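Local coordinates for MFP2b (Ascaris suum, PDB 2BJR), which probably enhances polymerization of the major sperm protein (MSP) in the amoeboid motility of nematode sperm, at residues Lys298-Val303 with Cys358-Pro363; Thr209-Leu214 with Phe282-Lys287; Gln228-Trp233 with Gln270-Leu275; Arg331-Thr336 with Ala350-Met355. One frame throughout, in Å; residues are numbered along the deposited sequence.

Contact 1: Lys298-Val303 with Cys358-Pro363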
# COMPACT_ATOMS: atom_id res chain seq x y z
N LYS A 298 -15.53 -1.55 -18.51
CA LYS A 298 -15.49 -0.71 -17.31
C LYS A 298 -16.85 -0.71 -16.58
O LYS A 298 -17.43 0.34 -16.29
CB LYS A 298 -14.93 0.70 -17.62
CG LYS A 298 -13.48 0.68 -18.16
CD LYS A 298 -12.51 1.62 -17.39
CE LYS A 298 -11.03 1.24 -17.63
NZ LYS A 298 -10.03 2.31 -17.26
N GLU A 299 -17.33 -1.93 -16.30
CA GLU A 299 -18.40 -2.22 -15.36
C GLU A 299 -17.75 -2.93 -14.11
O GLU A 299 -17.27 -2.25 -13.20
CB GLU A 299 -19.51 -3.04 -16.05
CG GLU A 299 -19.36 -3.15 -17.60
CD GLU A 299 -20.69 -3.24 -18.38
OE1 GLU A 299 -21.26 -2.15 -18.72
OE2 GLU A 299 -21.14 -4.39 -18.70
N TRP A 300 -17.69 -4.27 -14.06
CA TRP A 300 -16.92 -4.96 -13.00
C TRP A 300 -15.46 -5.07 -13.44
O TRP A 300 -15.14 -5.47 -14.56
CB TRP A 300 -17.50 -6.33 -12.66
CG TRP A 300 -18.78 -6.25 -11.93
CD1 TRP A 300 -20.03 -6.35 -12.46
CD2 TRP A 300 -18.97 -6.05 -10.52
NE1 TRP A 300 -20.98 -6.23 -11.48
CE2 TRP A 300 -20.37 -6.03 -10.28
CE3 TRP A 300 -18.10 -5.87 -9.43
CZ2 TRP A 300 -20.91 -5.85 -9.01
CZ3 TRP A 300 -18.64 -5.68 -8.18
CH2 TRP A 300 -20.04 -5.66 -7.97
N ILE A 301 -14.56 -4.63 -12.59
CA ILE A 301 -13.17 -4.61 -12.94
C ILE A 301 -12.45 -5.44 -11.88
O ILE A 301 -12.65 -5.19 -10.70
CB ILE A 301 -12.64 -3.16 -12.93
CG1 ILE A 301 -13.49 -2.25 -13.86
CG2 ILE A 301 -11.22 -3.07 -13.38
CD1 ILE A 301 -12.83 -0.85 -14.08
N PRO A 302 -11.59 -6.37 -12.24
CA PRO A 302 -10.80 -7.05 -11.21
C PRO A 302 -10.00 -6.06 -10.36
O PRO A 302 -9.52 -5.03 -10.84
CB PRO A 302 -9.85 -7.97 -12.00
CG PRO A 302 -10.54 -8.17 -13.32
CD PRO A 302 -11.25 -6.85 -13.61
N VAL A 303 -9.82 -6.39 -9.09
CA VAL A 303 -8.88 -5.70 -8.23
C VAL A 303 -7.53 -6.11 -8.78
O VAL A 303 -7.33 -7.27 -9.04
CB VAL A 303 -9.08 -6.13 -6.76
CG1 VAL A 303 -7.94 -5.74 -5.90
CG2 VAL A 303 -10.37 -5.54 -6.27
N CYS A 358 -13.61 -8.56 -7.89
CA CYS A 358 -13.83 -7.39 -8.72
C CYS A 358 -14.53 -6.31 -7.93
O CYS A 358 -14.99 -6.53 -6.78
CB CYS A 358 -14.73 -7.74 -9.91
SG CYS A 358 -14.05 -9.03 -10.98
N ARG A 359 -14.51 -5.13 -8.52
CA ARG A 359 -15.21 -4.00 -8.00
C ARG A 359 -15.89 -3.23 -9.14
O ARG A 359 -15.47 -3.27 -10.29
CB ARG A 359 -14.28 -3.05 -7.23
CG ARG A 359 -13.10 -2.56 -7.96
CD ARG A 359 -12.25 -1.60 -7.14
NE ARG A 359 -11.20 -0.99 -7.91
CZ ARG A 359 -10.61 0.15 -7.59
NH1 ARG A 359 -10.90 0.77 -6.44
NH2 ARG A 359 -9.75 0.67 -8.42
N LYS A 360 -16.93 -2.50 -8.76
CA LYS A 360 -17.77 -1.76 -9.70
C LYS A 360 -18.00 -0.39 -9.12
O LYS A 360 -18.46 -0.28 -7.98
CB LYS A 360 -19.14 -2.43 -9.84
CG LYS A 360 -20.11 -1.60 -10.74
CD LYS A 360 -21.25 -2.47 -11.32
CE LYS A 360 -22.16 -1.64 -12.32
NZ LYS A 360 -22.85 -2.49 -13.36
N ALA A 361 -17.75 0.62 -9.93
CA ALA A 361 -17.95 1.98 -9.51
C ALA A 361 -19.43 2.26 -9.25
O ALA A 361 -20.31 1.82 -10.02
CB ALA A 361 -17.47 2.92 -10.56
N LYS A 362 -19.67 3.00 -8.19
CA LYS A 362 -20.98 3.57 -7.90
C LYS A 362 -21.28 4.73 -8.85
O LYS A 362 -20.38 5.38 -9.42
CB LYS A 362 -21.02 4.06 -6.46
CG LYS A 362 -21.09 2.95 -5.42
CD LYS A 362 -21.29 3.48 -3.99
CE LYS A 362 -21.25 2.40 -2.91
NZ LYS A 362 -22.40 1.42 -2.98
N PRO A 363 -22.58 5.03 -9.03
CA PRO A 363 -22.95 6.18 -9.87
C PRO A 363 -22.25 7.45 -9.37
O PRO A 363 -22.17 7.69 -8.17
CB PRO A 363 -24.48 6.29 -9.67
CG PRO A 363 -24.93 4.92 -9.22
CD PRO A 363 -23.75 4.34 -8.44
O HOH W 1 -17.06 0.39 -12.76
O HOH W 2 -23.66 -5.11 -11.90
O HOH W 3 -10.05 -2.41 -10.15
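Strands 300-302 and 358-361 run antiparallel, 140° apart and 4.3 Å between axes at closest approach. I301 and R359 form the hydrogen-bonded pair, I301 N reaching R359 O at 2.8 Å within the carbonyl plane while R359 N meets I301 O from above its plane. P302, which has no N-H, sits in the non-hydrogen-bonded place opposite C358, whose SG touches P302 CA at 3.8 Å. The main side-chain contact is a CH-pi contact: K360 CB lies 3.5 Å from the centroid of the six-membered ring of W300, 7° off its normal. With CG anti to the backbone N (chi1 175°), the extended lysine crosses the indole at about a right angle. The flat face of the indole gives the aliphatic stem a broad surface to lie on, while a water bridges W300 NE1 and K360 NZ. R359 puts CG in the crowded position between N and carbonyl carbon, and its NE reaches P302 O through another water; T191 and D368 hold the guanidinium tip. Strand 355-361 is flanked on both sides here: 300-302 lies along one edge, strand 282-288 bonds to the other through D283 and D285, and helix 289-292 touches W300 and C358.

Contact 2: Thr209-Leu214 with Phe282-Lys287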
# COMPACT_ATOMS: atom_id res chain seq x y z
N THR A 209 -12.28 -3.84 8.01
CA THR A 209 -13.01 -5.03 7.66
C THR A 209 -12.28 -5.72 6.52
O THR A 209 -12.34 -5.23 5.41
CB THR A 209 -14.41 -4.63 7.19
OG1 THR A 209 -15.12 -3.94 8.26
CG2 THR A 209 -15.27 -5.86 6.91
N PRO A 210 -11.60 -6.82 6.79
CA PRO A 210 -10.90 -7.57 5.73
C PRO A 210 -11.92 -8.20 4.77
O PRO A 210 -13.11 -8.33 5.12
CB PRO A 210 -10.11 -8.64 6.48
CG PRO A 210 -10.47 -8.50 7.92
CD PRO A 210 -11.41 -7.42 8.13
N VAL A 211 -11.47 -8.52 3.57
CA VAL A 211 -12.31 -8.97 2.50
C VAL A 211 -12.21 -10.48 2.38
O VAL A 211 -11.14 -11.04 2.03
CB VAL A 211 -11.92 -8.27 1.17
CG1 VAL A 211 -12.73 -8.85 0.03
CG2 VAL A 211 -12.12 -6.70 1.28
N ARG A 212 -13.34 -11.16 2.65
CA ARG A 212 -13.34 -12.61 2.75
C ARG A 212 -13.58 -13.27 1.40
O ARG A 212 -14.39 -12.79 0.62
CB ARG A 212 -14.46 -13.07 3.68
CG ARG A 212 -14.42 -14.58 3.95
CD ARG A 212 -15.13 -14.99 5.24
NE ARG A 212 -16.50 -14.46 5.30
CZ ARG A 212 -17.49 -14.94 6.08
NH1 ARG A 212 -17.33 -16.02 6.80
NH2 ARG A 212 -18.66 -14.33 6.12
N ALA A 213 -12.83 -14.32 1.11
CA ALA A 213 -12.95 -15.08 -0.09
C ALA A 213 -14.43 -15.45 -0.30
O ALA A 213 -15.01 -16.07 0.58
CB ALA A 213 -12.13 -16.30 -0.01
N LEU A 214 -14.98 -15.04 -1.46
CA LEU A 214 -16.36 -15.34 -1.88
C LEU A 214 -17.43 -14.74 -0.95
O LEU A 214 -18.63 -15.07 -1.08
CB LEU A 214 -16.58 -16.86 -2.03
CG LEU A 214 -15.73 -17.67 -2.98
CD1 LEU A 214 -16.19 -19.12 -3.16
CD2 LEU A 214 -15.66 -16.94 -4.32
N PHE A 282 -17.14 2.50 -4.70
CA PHE A 282 -17.20 1.23 -5.40
C PHE A 282 -17.62 0.11 -4.44
O PHE A 282 -17.46 0.25 -3.22
CB PHE A 282 -15.84 0.92 -6.04
CG PHE A 282 -14.72 0.86 -5.05
CD1 PHE A 282 -14.41 -0.32 -4.40
CD2 PHE A 282 -14.02 2.01 -4.73
CE1 PHE A 282 -13.39 -0.36 -3.44
CE2 PHE A 282 -13.00 1.99 -3.78
CZ PHE A 282 -12.70 0.80 -3.14
N ASP A 283 -18.16 -0.98 -4.98
CA ASP A 283 -18.48 -2.16 -4.23
C ASP A 283 -17.71 -3.37 -4.74
O ASP A 283 -17.43 -3.49 -5.93
CB ASP A 283 -20.00 -2.47 -4.35
CG ASP A 283 -20.85 -1.28 -3.89
OD1 ASP A 283 -20.68 -0.87 -2.72
OD2 ASP A 283 -21.61 -0.65 -4.65
N TYR A 284 -17.45 -4.32 -3.85
CA TYR A 284 -16.75 -5.55 -4.20
C TYR A 284 -17.74 -6.69 -4.41
O TYR A 284 -18.76 -6.75 -3.73
CB TYR A 284 -15.82 -6.00 -3.06
CG TYR A 284 -14.58 -5.16 -2.89
CD1 TYR A 284 -14.28 -4.60 -1.67
CD2 TYR A 284 -13.71 -4.95 -3.95
CE1 TYR A 284 -13.09 -3.86 -1.47
CE2 TYR A 284 -12.58 -4.15 -3.78
CZ TYR A 284 -12.26 -3.63 -2.55
OH TYR A 284 -11.11 -2.85 -2.41
N ASP A 285 -17.37 -7.61 -5.28
CA ASP A 285 -18.02 -8.90 -5.42
C ASP A 285 -17.08 -9.85 -6.13
O ASP A 285 -16.17 -9.41 -6.82
CB ASP A 285 -19.24 -8.72 -6.32
CG ASP A 285 -20.25 -9.86 -6.19
OD1 ASP A 285 -20.14 -10.73 -5.27
OD2 ASP A 285 -21.17 -9.88 -7.01
N TRP A 286 -17.28 -11.14 -5.98
CA TRP A 286 -16.42 -12.13 -6.60
C TRP A 286 -17.15 -12.59 -7.82
O TRP A 286 -18.34 -12.91 -7.72
CB TRP A 286 -16.11 -13.28 -5.65
CG TRP A 286 -15.33 -12.81 -4.45
CD1 TRP A 286 -15.82 -12.13 -3.36
CD2 TRP A 286 -13.95 -12.99 -4.22
NE1 TRP A 286 -14.81 -11.88 -2.47
CE2 TRP A 286 -13.64 -12.38 -2.97
CE3 TRP A 286 -12.91 -13.57 -4.95
CZ2 TRP A 286 -12.36 -12.37 -2.44
CZ3 TRP A 286 -11.63 -13.54 -4.40
CH2 TRP A 286 -11.38 -12.97 -3.14
N LYS A 287 -16.47 -12.56 -8.96
CA LYS A 287 -17.10 -12.86 -10.26
C LYS A 287 -16.36 -13.97 -10.97
O LYS A 287 -15.13 -14.08 -10.82
CB LYS A 287 -17.08 -11.63 -11.16
CG LYS A 287 -17.81 -10.41 -10.62
CD LYS A 287 -19.34 -10.74 -10.49
CE LYS A 287 -20.18 -9.48 -10.32
NZ LYS A 287 -21.53 -9.82 -9.76
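K287 NZ has two grips: a salt bridge to D285 OD2, 2.8 Å long, and a cation-pi contact with the indole of W300. The ammonium meets OD2 from above the carboxylate plane, 31° out of it, and the other oxygen, D285 OD1, takes a weak bond from W286 N. Aspartate and lysine are thereby tied together on the face of strand 282-288 turned from 209-214, leaving the aromatic residues Y284 and W286 to make the contact. W286 carries most of it. With CG anti to its own carbonyl carbon (chi1 -64°), its indole lies flat against the bend at A213 and L214: A213 CA sits 3.5 Å above the ring plane and L214 N 3.2 Å above it, both toward the rim. L214 N and W286 NE1 are 3.3 Å apart, but both are donors and form no bond. L214 has a positive phi, 62°, and its CB points away; the leucine chain nevertheless brings CD2 back to W286 CB at 3.9 Å. V211 spans the two aromatics with its branches, CG2 meeting Y284 CE1 at 4.1 Å and CG1 meeting W286 CZ2 at 4.3 Å. A beta-branched residue suits this place because it offers a methyl to each ring. Y284 OH bonds to N193, so the tyrosine can pack its ring here and still satisfy its hydroxyl. The two segments belong to different sheets, and their join rests largely on packing: the W286 face meets the peptide of A213-L214, and methyls meet the two rings.

Contact 3: Gln228-Trp233 with Gln270-Leu275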
# COMPACT_ATOMS: atom_id res chain seq x y z
N GLN A 228 -10.86 -17.15 4.82
CA GLN A 228 -9.64 -16.68 4.21
C GLN A 228 -9.88 -15.30 3.65
O GLN A 228 -10.92 -15.05 3.09
CB GLN A 228 -9.26 -17.63 3.09
CG GLN A 228 -8.86 -19.00 3.54
CD GLN A 228 -8.81 -20.04 2.42
OE1 GLN A 228 -8.55 -19.71 1.24
NE2 GLN A 228 -9.04 -21.28 2.77
N TYR A 229 -8.91 -14.40 3.79
CA TYR A 229 -9.08 -13.02 3.44
C TYR A 229 -7.93 -12.55 2.57
O TYR A 229 -6.86 -13.12 2.59
CB TYR A 229 -9.15 -12.14 4.66
CG TYR A 229 -10.23 -12.55 5.67
CD1 TYR A 229 -10.00 -13.60 6.58
CD2 TYR A 229 -11.45 -11.90 5.71
CE1 TYR A 229 -10.95 -13.96 7.53
CE2 TYR A 229 -12.43 -12.30 6.64
CZ TYR A 229 -12.12 -13.30 7.57
OH TYR A 229 -13.05 -13.71 8.49
N VAL A 230 -8.20 -11.54 1.75
CA VAL A 230 -7.23 -11.06 0.77
C VAL A 230 -6.06 -10.28 1.38
O VAL A 230 -6.27 -9.34 2.15
CB VAL A 230 -7.94 -10.15 -0.22
CG1 VAL A 230 -6.89 -9.53 -1.24
CG2 VAL A 230 -8.99 -10.93 -0.99
N ALA A 231 -4.85 -10.65 1.00
CA ALA A 231 -3.64 -9.95 1.44
C ALA A 231 -2.68 -9.93 0.28
O ALA A 231 -2.76 -10.78 -0.63
CB ALA A 231 -3.05 -10.67 2.61
N LEU A 232 -1.76 -8.95 0.32
CA LEU A 232 -0.71 -8.72 -0.64
C LEU A 232 0.65 -8.74 0.01
O LEU A 232 0.83 -8.21 1.10
CB LEU A 232 -0.92 -7.37 -1.27
CG LEU A 232 0.13 -6.75 -2.19
CD1 LEU A 232 0.14 -7.50 -3.47
CD2 LEU A 232 -0.12 -5.26 -2.38
N TRP A 233 1.57 -9.42 -0.65
CA TRP A 233 2.96 -9.51 -0.25
C TRP A 233 3.79 -9.20 -1.52
O TRP A 233 3.23 -9.01 -2.60
CB TRP A 233 3.21 -10.92 0.14
CG TRP A 233 4.36 -11.22 0.99
CD1 TRP A 233 4.80 -10.50 2.04
CD2 TRP A 233 5.18 -12.37 0.90
NE1 TRP A 233 5.85 -11.14 2.64
CE2 TRP A 233 6.12 -12.29 1.94
CE3 TRP A 233 5.20 -13.49 0.06
CZ2 TRP A 233 7.06 -13.30 2.19
CZ3 TRP A 233 6.15 -14.49 0.29
CH2 TRP A 233 7.07 -14.38 1.34
N GLN A 270 0.06 -6.51 3.31
CA GLN A 270 -0.99 -5.49 3.21
C GLN A 270 -2.33 -6.22 3.18
O GLN A 270 -2.51 -7.17 2.42
CB GLN A 270 -0.79 -4.62 2.00
CG GLN A 270 0.53 -3.83 2.06
CD GLN A 270 0.75 -2.98 0.81
OE1 GLN A 270 -0.19 -2.47 0.25
NE2 GLN A 270 2.02 -2.76 0.43
N ILE A 271 -3.24 -5.76 4.01
CA ILE A 271 -4.55 -6.38 4.09
C ILE A 271 -5.59 -5.49 3.44
O ILE A 271 -5.71 -4.29 3.76
CB ILE A 271 -4.92 -6.68 5.53
CG1 ILE A 271 -3.94 -7.70 6.17
CG2 ILE A 271 -6.39 -7.19 5.60
CD1 ILE A 271 -4.15 -8.02 7.65
N LEU A 272 -6.39 -6.08 2.54
CA LEU A 272 -7.42 -5.32 1.85
C LEU A 272 -8.62 -5.08 2.80
O LEU A 272 -9.04 -6.00 3.50
CB LEU A 272 -7.88 -6.06 0.56
CG LEU A 272 -8.91 -5.34 -0.27
CD1 LEU A 272 -8.36 -4.08 -0.82
CD2 LEU A 272 -9.37 -6.21 -1.40
N TYR A 273 -9.12 -3.85 2.84
CA TYR A 273 -10.25 -3.48 3.66
C TYR A 273 -11.43 -3.03 2.80
O TYR A 273 -11.24 -2.36 1.79
CB TYR A 273 -9.91 -2.31 4.56
CG TYR A 273 -9.18 -2.60 5.85
CD1 TYR A 273 -8.88 -3.88 6.27
CD2 TYR A 273 -8.81 -1.54 6.67
CE1 TYR A 273 -8.22 -4.10 7.49
CE2 TYR A 273 -8.16 -1.76 7.89
CZ TYR A 273 -7.88 -3.03 8.30
OH TYR A 273 -7.24 -3.21 9.50
N GLU A 274 -12.62 -3.41 3.23
CA GLU A 274 -13.86 -2.91 2.65
C GLU A 274 -14.23 -1.70 3.48
O GLU A 274 -14.48 -1.81 4.71
CB GLU A 274 -14.96 -3.98 2.75
CG GLU A 274 -16.30 -3.59 2.16
CD GLU A 274 -17.20 -4.81 2.08
OE1 GLU A 274 -17.52 -5.34 3.16
OE2 GLU A 274 -17.53 -5.26 0.95
N LEU A 275 -14.28 -0.56 2.82
CA LEU A 275 -14.60 0.68 3.46
C LEU A 275 -16.07 0.74 3.84
O LEU A 275 -16.87 0.02 3.28
CB LEU A 275 -14.29 1.80 2.52
CG LEU A 275 -12.79 1.90 2.26
CD1 LEU A 275 -12.57 2.88 1.16
CD2 LEU A 275 -12.08 2.30 3.56
O HOH W 4 -8.64 -8.71 3.40
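L232 and Q270 lie side by side on one face of an antiparallel pair, pointing the same way, yet they get there by different torsions. L232 sets CG anti to the backbone N (chi1 172°), which brings CD2 to Q270 OE1 at 3.8 Å. Q270 instead places CG anti to its carbonyl carbon (chi1 -63°) and runs extended, lifting the amide along the leucine's flank. The length of glutamine suits the site: its OE1 accepts hydrogen bonds from Q31 NE2 and K26 NZ, in the N-terminal half of the chain. V230 and L272 also lie side by side, pointing the same way. V230 CG1 and L272 CG are each anti to the backbone N, and V230 CG1 rests on L272 CB at 4.0 Å; beyond the pair, V230 touches W286 and L272 touches Y284. On the opposite face are A231 and I271. Alanine keeps this place low, and both residues lean on I244 of strand 238-247. I271 directs CG1 anti to its carbonyl carbon and CG2 anti to N, the usual choice for a beta-branched residue in a strand. The backbone bonds are uneven. L232 N to Q270 O and Q270 N to L232 O are each 2.9 Å and lie in the carbonyl planes, whereas L272 N meets V230 O at 3.3 Å, nearly straight but 32° above the carbonyl plane. A water donating to V230 O and L272 O bridges the strands where they part. V230 O thus takes both a backbone N-H and a water; A231 and I271 make their face apolar, while the L232 face also holds the buried Q270 amide, its OE1 satisfied from the N-terminal half.

Contact 4: Arg331-Thr336 with Ala350-Met355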
# COMPACT_ATOMS: atom_id res chain seq x y z
N ARG A 331 -5.09 -11.26 -17.66
CA ARG A 331 -4.74 -11.06 -19.07
C ARG A 331 -3.98 -12.28 -19.61
O ARG A 331 -4.12 -12.66 -20.78
CB ARG A 331 -3.95 -9.78 -19.27
CG ARG A 331 -4.76 -8.51 -19.29
CD ARG A 331 -3.88 -7.27 -19.53
NE ARG A 331 -4.62 -6.01 -19.55
CZ ARG A 331 -5.33 -5.55 -20.58
NH1 ARG A 331 -5.46 -6.26 -21.70
NH2 ARG A 331 -5.95 -4.37 -20.48
N ASN A 332 -3.19 -12.93 -18.76
CA ASN A 332 -2.31 -14.00 -19.19
C ASN A 332 -2.89 -15.38 -18.85
O ASN A 332 -2.23 -16.41 -18.99
CB ASN A 332 -0.91 -13.76 -18.62
CG ASN A 332 -0.25 -12.42 -19.16
OD1 ASN A 332 -0.37 -12.10 -20.38
ND2 ASN A 332 0.48 -11.68 -18.30
N GLU A 333 -4.15 -15.41 -18.41
CA GLU A 333 -4.82 -16.63 -17.99
C GLU A 333 -3.94 -17.57 -17.16
O GLU A 333 -3.63 -18.70 -17.57
CB GLU A 333 -5.39 -17.36 -19.21
CG GLU A 333 -6.50 -16.57 -19.89
CD GLU A 333 -7.17 -17.38 -21.00
OE1 GLU A 333 -6.47 -18.22 -21.60
OE2 GLU A 333 -8.42 -17.22 -21.18
N ARG A 334 -3.52 -17.10 -15.99
CA ARG A 334 -2.77 -17.94 -15.06
C ARG A 334 -3.34 -17.69 -13.66
O ARG A 334 -3.79 -16.58 -13.37
CB ARG A 334 -1.33 -17.49 -15.10
CG ARG A 334 -0.34 -18.39 -14.44
CD ARG A 334 1.11 -18.10 -14.89
NE ARG A 334 2.04 -19.05 -14.33
CZ ARG A 334 2.71 -18.86 -13.20
NH1 ARG A 334 2.50 -17.78 -12.47
NH2 ARG A 334 3.52 -19.81 -12.77
N ALA A 335 -3.33 -18.71 -12.83
CA ALA A 335 -3.76 -18.57 -11.43
C ALA A 335 -3.04 -19.59 -10.59
O ALA A 335 -2.82 -20.76 -11.01
CB ALA A 335 -5.28 -18.76 -11.33
N THR A 336 -2.65 -19.17 -9.39
CA THR A 336 -1.91 -20.05 -8.49
C THR A 336 -2.24 -19.88 -7.00
O THR A 336 -2.85 -18.90 -6.61
CB THR A 336 -0.38 -19.90 -8.68
OG1 THR A 336 0.15 -18.82 -7.91
CG2 THR A 336 0.02 -19.50 -10.09
N ALA A 350 -8.11 -23.88 -17.69
CA ALA A 350 -8.18 -24.28 -16.30
C ALA A 350 -8.42 -23.09 -15.36
O ALA A 350 -8.84 -23.32 -14.24
CB ALA A 350 -6.94 -25.03 -15.89
N VAL A 351 -8.18 -21.85 -15.79
CA VAL A 351 -8.45 -20.69 -14.91
C VAL A 351 -9.87 -20.15 -15.04
O VAL A 351 -10.30 -19.33 -14.23
CB VAL A 351 -7.45 -19.52 -15.08
CG1 VAL A 351 -5.99 -20.01 -15.06
CG2 VAL A 351 -7.71 -18.72 -16.36
N HIS A 352 -10.62 -20.63 -16.04
CA HIS A 352 -11.95 -20.11 -16.28
C HIS A 352 -12.93 -20.41 -15.12
O HIS A 352 -13.88 -19.67 -14.96
CB HIS A 352 -12.50 -20.60 -17.63
CG HIS A 352 -11.71 -20.12 -18.82
ND1 HIS A 352 -12.08 -20.41 -20.12
CD2 HIS A 352 -10.56 -19.41 -18.90
CE1 HIS A 352 -11.19 -19.89 -20.95
NE2 HIS A 352 -10.25 -19.28 -20.24
N SER A 353 -12.68 -21.45 -14.32
CA SER A 353 -13.46 -21.74 -13.10
C SER A 353 -13.13 -20.84 -11.86
O SER A 353 -13.84 -20.92 -10.81
CB SER A 353 -13.30 -23.19 -12.66
OG SER A 353 -11.93 -23.60 -12.56
N CYS A 354 -12.07 -20.03 -11.97
CA CYS A 354 -11.64 -19.15 -10.88
C CYS A 354 -12.76 -18.14 -10.58
O CYS A 354 -13.48 -17.75 -11.48
CB CYS A 354 -10.34 -18.33 -11.23
SG CYS A 354 -8.91 -19.38 -11.17
N MSE A 355 -12.83 -17.67 -9.34
CA MSE A 355 -13.71 -16.58 -8.98
C MSE A 355 -12.80 -15.40 -8.61
O MSE A 355 -11.96 -15.51 -7.72
CB MSE A 355 -14.62 -16.95 -7.81
CG MSE A 355 -15.48 -18.22 -8.01
SE MSE A 355 -16.85 -17.70 -9.27
CE MSE A 355 -17.84 -16.38 -8.36
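Residues 331-333 turn into strand 334-336, while 350-353 keep helical backbone angles and close a type I turn in which C354 N bonds to V351 O at 3.0 Å; the CA atoms of A335 and V351, the nearest across the contact, are 6.2 Å apart. H352 and E333 make the polar link. H352 NE2 donates to E333 OE2 at 2.9 Å with an angle of 155° at the hydrogen, and the acceptor lies near the imidazole plane. The carboxylate is turned otherwise: its plane stands 59° from the ring, and the donor comes from above it. An extended glutamate is long enough to span this gap, and its charge would probably favour the protonated imidazole. E333 has a positive phi of 42° and, with R334, faces D329, forming a G1 beta bulge in the hairpin of strands 322-329 and 334-339. The bulge lies where the regular strand begins, and the end of the E333 chain reaches H352. V351 packs its two methyls against residues 333-335: CG2 sits in the crowded position and touches E333 CB at 3.9 Å, while CG1 packs against A335 N at 3.7 Å. F289 of helix 289-292 touches both E333 and V351. At A335 a small residue suits the close approach of the loop, for its CB meets C354 SG at 3.7 Å as well as V351 CG1 at 4.0 Å.

All four contacts lie in the second of the two cytosolic motility protein regions, away from the zinc site of H86, C174, C176 and C179. Along the chain, contact 3 is nested in the loop closed by contact 2; that pair comes first, followed by contact 4 nested within contact 1. Contact 3 belongs to the sheet with strands 229-235 and 268-274; contacts 1 and 4 belong to the sheet with strand 355-361. Contact 2 has its centre about 10 Å from that of contact 3 and 11 Å from that of contact 1. Contact 4 is about 18 Å from contact 2 between centres, but its selenomethionine M355 packs against L214 and W286. Contact 2 thus packs the two antiparallel sheets together, consistent with one compact unit.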